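Local coordinates for protein peptidase, M20/M25/M40 family (Staphylococcus aureus, PDB 4EWT) that probably hydrolyses the amide bond of N-acylated amino acids, as an M20-family amidohydrolase that holds a pair of manganese ions in its active site, at residues D78-P83 against C103-H108; F31-T36 against Q135-V140. All blocks are in the same frame, centred on the assembly; numbering follows the deposited sequence.

Contact 1: residues D78-P83 against C103-H108; sequences DFDALP and CGHDAH. With MN (manganese (II) ion), chain F; MN (manganese (II) ion), chain E.
His105 ND1 faces two oxygens of Asp80 at once: the backbone O at 2.8 Å and the carboxylate OD1, 3.0 Å from the same ND1. Both bonds are bent and weak, as expected of one N-H shared between two acceptors. The other Asp80 oxygen, OD2, is bound by Ser30 OG and by the backbone N of Glu139. The second ring nitrogen, NE2 of His105, binds one manganese ion at 2.3 Å. Asp78 lies over one face of this ring, its carboxylate tilted 24° from the ring plane and OD2 offset toward the rim. OD2 is 3.2 Å from His105 NE2 without a hydrogen bond, since that nitrogen's lone pair is used by the metal; the planes are stacked. Chi1 of 40° sets Asp78 CG between the backbone N and the carbonyl carbon; from there OD1 accepts a bond from His108 ND1, 3.1 Å at 155°. The His108 ring is nearly coplanar with that carboxylate, and its NE2 pairs with Val165 N. Cys103 SG bridges the two manganese ions, 2.6 Å from the ion that His105 binds and 2.4 Å from the other, while Leu82 CD1 packs loosely on Cys103 CB. With acceptors placed at ND1, the His105 proton is probably kept on that nitrogen and NE2 left to the metal; Asp80 thus acts as a second-shell residue, consistent with the metal-binding loops of M20 amidohydrolases.

Contact 2: residues F31-T36 against Q135-V140; sequences FHEDET and QPAEEV. With MN (manganese (II) ion), chain E.
Phe31 lays one face of its ring over the methyl group of Ala137, a CH-pi contact in which CB sits 3.7 Å from the ring centroid and 15° off its normal. The methyl is shifted slightly toward the rim, where CE1 is the closest ring atom. Val140 meets the same ring at its edge, with its backbone O 3.5 Å from Phe31 CE2 and its CB a little farther from that carbon. Beside this apolar patch, Glu33 turns back toward the other segment: its chain bends at chi2 (-81°), folding CD over Pro136, whose CB is 3.5 Å from Glu33 CD. The two side chains cross at about a right angle. Ala137 N donates to Glu33 OE1 over 3.3 Å, reaching the oxygen from above the carboxylate plane. Within 135-140, Gln135 NE2 donates to Pro136 O. Beyond it the loop passes to the metal site, where Glu139 OE2 binds a manganese ion at 2.2 Å, joined there by Cys103 and His362. Glu138 lies close to the water bridging the two manganese ions, although the modelled separation is doubtfully short. Two consecutive glutamates following a strand of the central sheet are characteristic of the M20 active site, in which the first probably serves as general base and the second is a metal ligand.

Overall arrangement
All the touching residues of contact 1 are buried, whereas contact 2 runs from buried Glu33 and Pro136 out to partly exposed Phe31 and exposed Val140. Their centres lie 9 Å apart, and along the chain contact 1 is nested inside the loop that contact 2 closes. Segments 78-83 and 135-140 both leave the ends of neighbouring parallel strands of the eight-stranded sheet, and a probable hydrogen bond from Phe79 N to Gln135 O joins them. Contact 1 is largely imidazole, carboxylate and thiolate chemistry; contact 2 is mainly apolar, with one hydrogen bond across it. They converge on one manganese ion and the bridging water, each supplying a ligand, Cys103 from one and Glu139 from the other.

Contact 1: residues D78-P83 against C103-H108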
loop_
_atom_site.group_PDB
_atom_site.type_symbol
_atom_site.label_atom_id
_atom_site.label_comp_id
_atom_site.label_asym_id
_atom_site.label_seq_id
_atom_site.Cartn_x
_atom_site.Cartn_y
_atom_site.Cartn_z
ATOM N N ASP A 78 -13.102 38.315 -18.121
ATOM C CA ASP A 78 -13.931 37.166 -18.512
ATOM C C ASP A 78 -15.380 37.341 -18.052
ATOM O O ASP A 78 -15.652 38.130 -17.133
ATOM C CB ASP A 78 -13.331 35.826 -18.039
ATOM C CG ASP A 78 -12.731 35.894 -16.635
ATOM O OD1 ASP A 78 -12.858 36.927 -15.935
ATOM O OD2 ASP A 78 -12.124 34.891 -16.222
ATOM N N PHE A 79 -16.306 36.644 -18.711
ATOM C CA PHE A 79 -17.732 36.852 -18.427
ATOM C C PHE A 79 -18.641 35.622 -18.320
ATOM O O PHE A 79 -19.862 35.775 -18.176
ATOM C CB PHE A 79 -18.346 37.900 -19.367
ATOM C CG PHE A 79 -18.352 37.518 -20.826
ATOM C CD1 PHE A 79 -19.401 36.773 -21.366
ATOM C CD2 PHE A 79 -17.345 37.969 -21.679
ATOM C CE1 PHE A 79 -19.430 36.458 -22.726
ATOM C CE2 PHE A 79 -17.368 37.661 -23.045
ATOM C CZ PHE A 79 -18.411 36.903 -23.569
ATOM N N ASP A 80 -18.063 34.423 -18.374
ATOM C CA ASP A 80 -18.850 33.198 -18.201
ATOM C C ASP A 80 -19.128 32.919 -16.727
ATOM O O ASP A 80 -18.348 33.310 -15.848
ATOM C CB ASP A 80 -18.179 31.979 -18.866
ATOM C CG ASP A 80 -16.778 31.692 -18.320
ATOM O OD1 ASP A 80 -16.053 32.634 -17.917
ATOM O OD2 ASP A 80 -16.386 30.504 -18.322
ATOM N N ALA A 81 -20.247 32.250 -16.469
ATOM C CA ALA A 81 -20.635 31.853 -15.117
ATOM C C ALA A 81 -20.472 30.340 -14.924
ATOM O O ALA A 81 -19.938 29.665 -15.802
ATOM C CB ALA A 81 -22.058 32.287 -14.831
ATOM N N LEU A 82 -20.947 29.818 -13.791
ATOM C CA LEU A 82 -20.747 28.410 -13.413
ATOM C C LEU A 82 -22.063 27.660 -13.141
ATOM O O LEU A 82 -23.071 28.295 -12.817
ATOM C CB LEU A 82 -19.857 28.337 -12.171
ATOM C CG LEU A 82 -18.379 28.684 -12.327
ATOM C CD1 LEU A 82 -17.835 29.235 -11.018
ATOM C CD2 LEU A 82 -17.595 27.463 -12.777
ATOM N N PRO A 83 -22.058 26.310 -13.271
ATOM C CA PRO A 83 -23.243 25.494 -12.959
ATOM C C PRO A 83 -23.449 25.307 -11.446
ATOM O O PRO A 83 -23.237 24.213 -10.917
ATOM C CB PRO A 83 -22.930 24.151 -13.635
ATOM C CG PRO A 83 -21.435 24.063 -13.606
ATOM C CD PRO A 83 -20.956 25.485 -13.813
ATOM N N CYS A 103 -17.524 33.348 -9.399
ATOM C CA CYS A 103 -16.081 33.649 -9.507
ATOM C C CYS A 103 -15.794 35.137 -9.768
ATOM O O CYS A 103 -14.647 35.523 -10.015
ATOM C CB CYS A 103 -15.423 32.786 -10.593
ATOM S SG CYS A 103 -13.670 32.395 -10.314
ATOM N N GLY A 104 -16.839 35.963 -9.722
ATOM C CA GLY A 104 -16.696 37.413 -9.827
ATOM C C GLY A 104 -16.499 37.909 -11.246
ATOM O O GLY A 104 -16.067 39.042 -11.452
ATOM N N HIS A 105 -16.821 37.063 -12.224
ATOM C CA HIS A 105 -16.698 37.422 -13.642
ATOM C C HIS A 105 -17.670 38.544 -14.029
ATOM O O HIS A 105 -17.384 39.339 -14.919
ATOM C CB HIS A 105 -16.918 36.197 -14.536
ATOM C CG HIS A 105 -15.839 35.162 -14.440
ATOM N ND1 HIS A 105 -15.763 34.090 -15.304
ATOM C CD2 HIS A 105 -14.793 35.031 -13.588
ATOM C CE1 HIS A 105 -14.722 33.346 -14.991
ATOM N NE2 HIS A 105 -14.119 33.892 -13.952
ATOM N N ASP A 106 -18.820 38.596 -13.359
ATOM C CA ASP A 106 -19.741 39.723 -13.500
ATOM C C ASP A 106 -19.068 41.026 -13.051
ATOM O O ASP A 106 -19.205 42.062 -13.715
ATOM C CB ASP A 106 -21.030 39.480 -12.706
ATOM C CG ASP A 106 -20.770 39.172 -11.234
ATOM O OD1 ASP A 106 -19.716 38.578 -10.900
ATOM O OD2 ASP A 106 -21.626 39.537 -10.410
ATOM N N ALA A 107 -18.329 40.960 -11.941
ATOM C CA ALA A 107 -17.592 42.118 -11.442
ATOM C C ALA A 107 -16.424 42.483 -12.355
ATOM O O ALA A 107 -16.174 43.659 -12.588
ATOM C CB ALA A 107 -17.109 41.886 -10.027
ATOM N N HIS A 108 -15.722 41.489 -12.895
ATOM C CA HIS A 108 -14.681 41.773 -13.874
ATOM C C HIS A 108 -15.231 42.521 -15.101
ATOM O O HIS A 108 -14.640 43.496 -15.560
ATOM C CB HIS A 108 -13.955 40.507 -14.307
ATOM C CG HIS A 108 -13.327 39.752 -13.174
ATOM N ND1 HIS A 108 -13.069 38.401 -13.240
ATOM C CD2 HIS A 108 -12.922 40.154 -11.946
ATOM C CE1 HIS A 108 -12.523 38.004 -12.104
ATOM N NE2 HIS A 108 -12.430 39.045 -11.299
HETATM MN MN MN F . -12.503 33.307 -12.447
HETATM MN MN MN E . -13.507 30.242 -11.444
HETATM O O HOH W 1 -11.232 33.954 -14.198
HETATM O O HOH W 2 -11.882 30.998 -13.088
#

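Contact 2: residues F31-T36 against Q135-V140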
loop_
_atom_site.group_PDB
_atom_site.type_symbol
_atom_site.label_atom_id
_atom_site.label_comp_id
_atom_site.label_asym_id
_atom_site.label_seq_id
_atom_site.Cartn_x
_atom_site.Cartn_y
_atom_site.Cartn_z
ATOM N N PHE A 31 -19.625 28.656 -23.010
ATOM C CA PHE A 31 -20.049 28.249 -24.360
ATOM C C PHE A 31 -21.553 28.431 -24.635
ATOM O O PHE A 31 -22.054 27.993 -25.674
ATOM C CB PHE A 31 -19.587 26.822 -24.703
ATOM C CG PHE A 31 -18.099 26.615 -24.583
ATOM C CD1 PHE A 31 -17.226 27.135 -25.541
ATOM C CD2 PHE A 31 -17.569 25.894 -23.517
ATOM C CE1 PHE A 31 -15.849 26.942 -25.437
ATOM C CE2 PHE A 31 -16.194 25.693 -23.403
ATOM C CZ PHE A 31 -15.332 26.219 -24.367
ATOM N N HIS A 32 -22.261 29.082 -23.709
ATOM C CA HIS A 32 -23.689 29.391 -23.881
ATOM C C HIS A 32 -24.025 30.814 -23.415
ATOM O O HIS A 32 -25.149 31.094 -22.989
ATOM C CB HIS A 32 -24.561 28.371 -23.145
ATOM C CG HIS A 32 -24.285 26.949 -23.528
ATOM N ND1 HIS A 32 -24.894 26.334 -24.602
ATOM C CD2 HIS A 32 -23.460 26.025 -22.984
ATOM C CE1 HIS A 32 -24.457 25.092 -24.702
ATOM N NE2 HIS A 32 -23.588 24.877 -23.731
ATOM N N GLU A 33 -23.047 31.711 -23.513
ATOM C CA GLU A 33 -23.192 33.069 -23.002
ATOM C C GLU A 33 -23.626 33.955 -24.188
ATOM O O GLU A 33 -22.889 34.827 -24.655
ATOM C CB GLU A 33 -21.905 33.539 -22.291
ATOM C CG GLU A 33 -20.609 33.373 -23.080
ATOM C CD GLU A 33 -20.038 31.967 -23.039
ATOM O OE1 GLU A 33 -19.415 31.585 -22.023
ATOM O OE2 GLU A 33 -20.182 31.255 -24.049
ATOM N N ASP A 34 -24.851 33.705 -24.645
ATOM C CA ASP A 34 -25.465 34.433 -25.753
ATOM C C ASP A 34 -25.942 35.825 -25.339
ATOM O O ASP A 34 -25.696 36.794 -26.056
ATOM C CB ASP A 34 -26.641 33.630 -26.350
ATOM C CG ASP A 34 -26.240 32.220 -26.818
ATOM O OD1 ASP A 34 -25.148 31.728 -26.450
ATOM O OD2 ASP A 34 -27.036 31.592 -27.553
ATOM N N GLU A 35 -26.622 35.911 -24.192
ATOM C CA GLU A 35 -27.166 37.182 -23.691
ATOM C C GLU A 35 -26.081 38.097 -23.124
ATOM O O GLU A 35 -26.138 39.316 -23.298
ATOM C CB GLU A 35 -28.234 36.953 -22.617
ATOM C CG GLU A 35 -29.572 36.437 -23.120
ATOM C CD GLU A 35 -30.731 36.840 -22.211
ATOM O OE1 GLU A 35 -30.522 36.984 -20.985
ATOM O OE2 GLU A 35 -31.854 37.019 -22.724
ATOM N N THR A 36 -25.109 37.512 -22.432
ATOM C CA THR A 36 -24.011 38.288 -21.849
ATOM C C THR A 36 -23.162 38.934 -22.944
ATOM O O THR A 36 -22.897 40.135 -22.888
ATOM C CB THR A 36 -23.136 37.433 -20.902
ATOM O OG1 THR A 36 -23.979 36.591 -20.106
ATOM C CG2 THR A 36 -22.300 38.322 -19.977
ATOM N N GLN A 135 -13.819 38.061 -22.509
ATOM C CA GLN A 135 -13.623 36.639 -22.793
ATOM C C GLN A 135 -14.721 35.744 -22.219
ATOM O O GLN A 135 -15.031 35.828 -21.032
ATOM C CB GLN A 135 -12.256 36.183 -22.263
ATOM C CG GLN A 135 -11.825 34.788 -22.709
ATOM C CD GLN A 135 -10.831 34.161 -21.758
ATOM O OE1 GLN A 135 -9.705 34.639 -21.602
ATOM N NE2 GLN A 135 -11.245 33.083 -21.105
ATOM N N PRO A 136 -15.314 34.885 -23.065
ATOM C CA PRO A 136 -16.222 33.849 -22.590
ATOM C C PRO A 136 -15.454 32.587 -22.193
ATOM O O PRO A 136 -14.230 32.524 -22.360
ATOM C CB PRO A 136 -17.063 33.549 -23.832
ATOM C CG PRO A 136 -16.125 33.740 -24.955
ATOM C CD PRO A 136 -15.251 34.907 -24.538
ATOM N N ALA A 137 -16.176 31.606 -21.660
ATOM C CA ALA A 137 -15.702 30.218 -21.595
ATOM C C ALA A 137 -14.400 29.987 -20.817
ATOM O O ALA A 137 -13.682 29.031 -21.090
ATOM C CB ALA A 137 -15.585 29.646 -23.020
ATOM N N GLU A 138 -14.106 30.847 -19.846
ATOM C CA GLU A 138 -12.899 30.697 -19.025
ATOM C C GLU A 138 -12.937 29.416 -18.180
ATOM O O GLU A 138 -11.915 28.763 -17.991
ATOM C CB GLU A 138 -12.702 31.936 -18.132
ATOM C CG GLU A 138 -11.381 31.981 -17.345
ATOM C CD GLU A 138 -11.369 31.102 -16.093
ATOM O OE1 GLU A 138 -12.434 30.956 -15.442
ATOM O OE2 GLU A 138 -10.286 30.559 -15.761
ATOM N N GLU A 139 -14.122 29.052 -17.699
ATOM C CA GLU A 139 -14.269 28.039 -16.648
ATOM C C GLU A 139 -14.164 26.580 -17.078
ATOM O O GLU A 139 -13.806 25.711 -16.267
ATOM C CB GLU A 139 -15.585 28.254 -15.894
ATOM C CG GLU A 139 -15.641 29.569 -15.127
ATOM C CD GLU A 139 -14.761 29.581 -13.883
ATOM O OE1 GLU A 139 -13.950 28.649 -13.679
ATOM O OE2 GLU A 139 -14.876 30.545 -13.097
ATOM N N VAL A 140 -14.504 26.305 -18.334
ATOM C CA VAL A 140 -14.592 24.925 -18.821
ATOM C C VAL A 140 -13.643 24.711 -20.003
ATOM O O VAL A 140 -13.709 25.452 -20.980
ATOM C CB VAL A 140 -16.047 24.545 -19.223
ATOM C CG1 VAL A 140 -16.163 23.048 -19.503
ATOM C CG2 VAL A 140 -17.038 24.956 -18.144
HETATM MN MN MN E . -13.507 30.242 -11.444
HETATM O O HOH W 2 -11.882 30.998 -13.088
#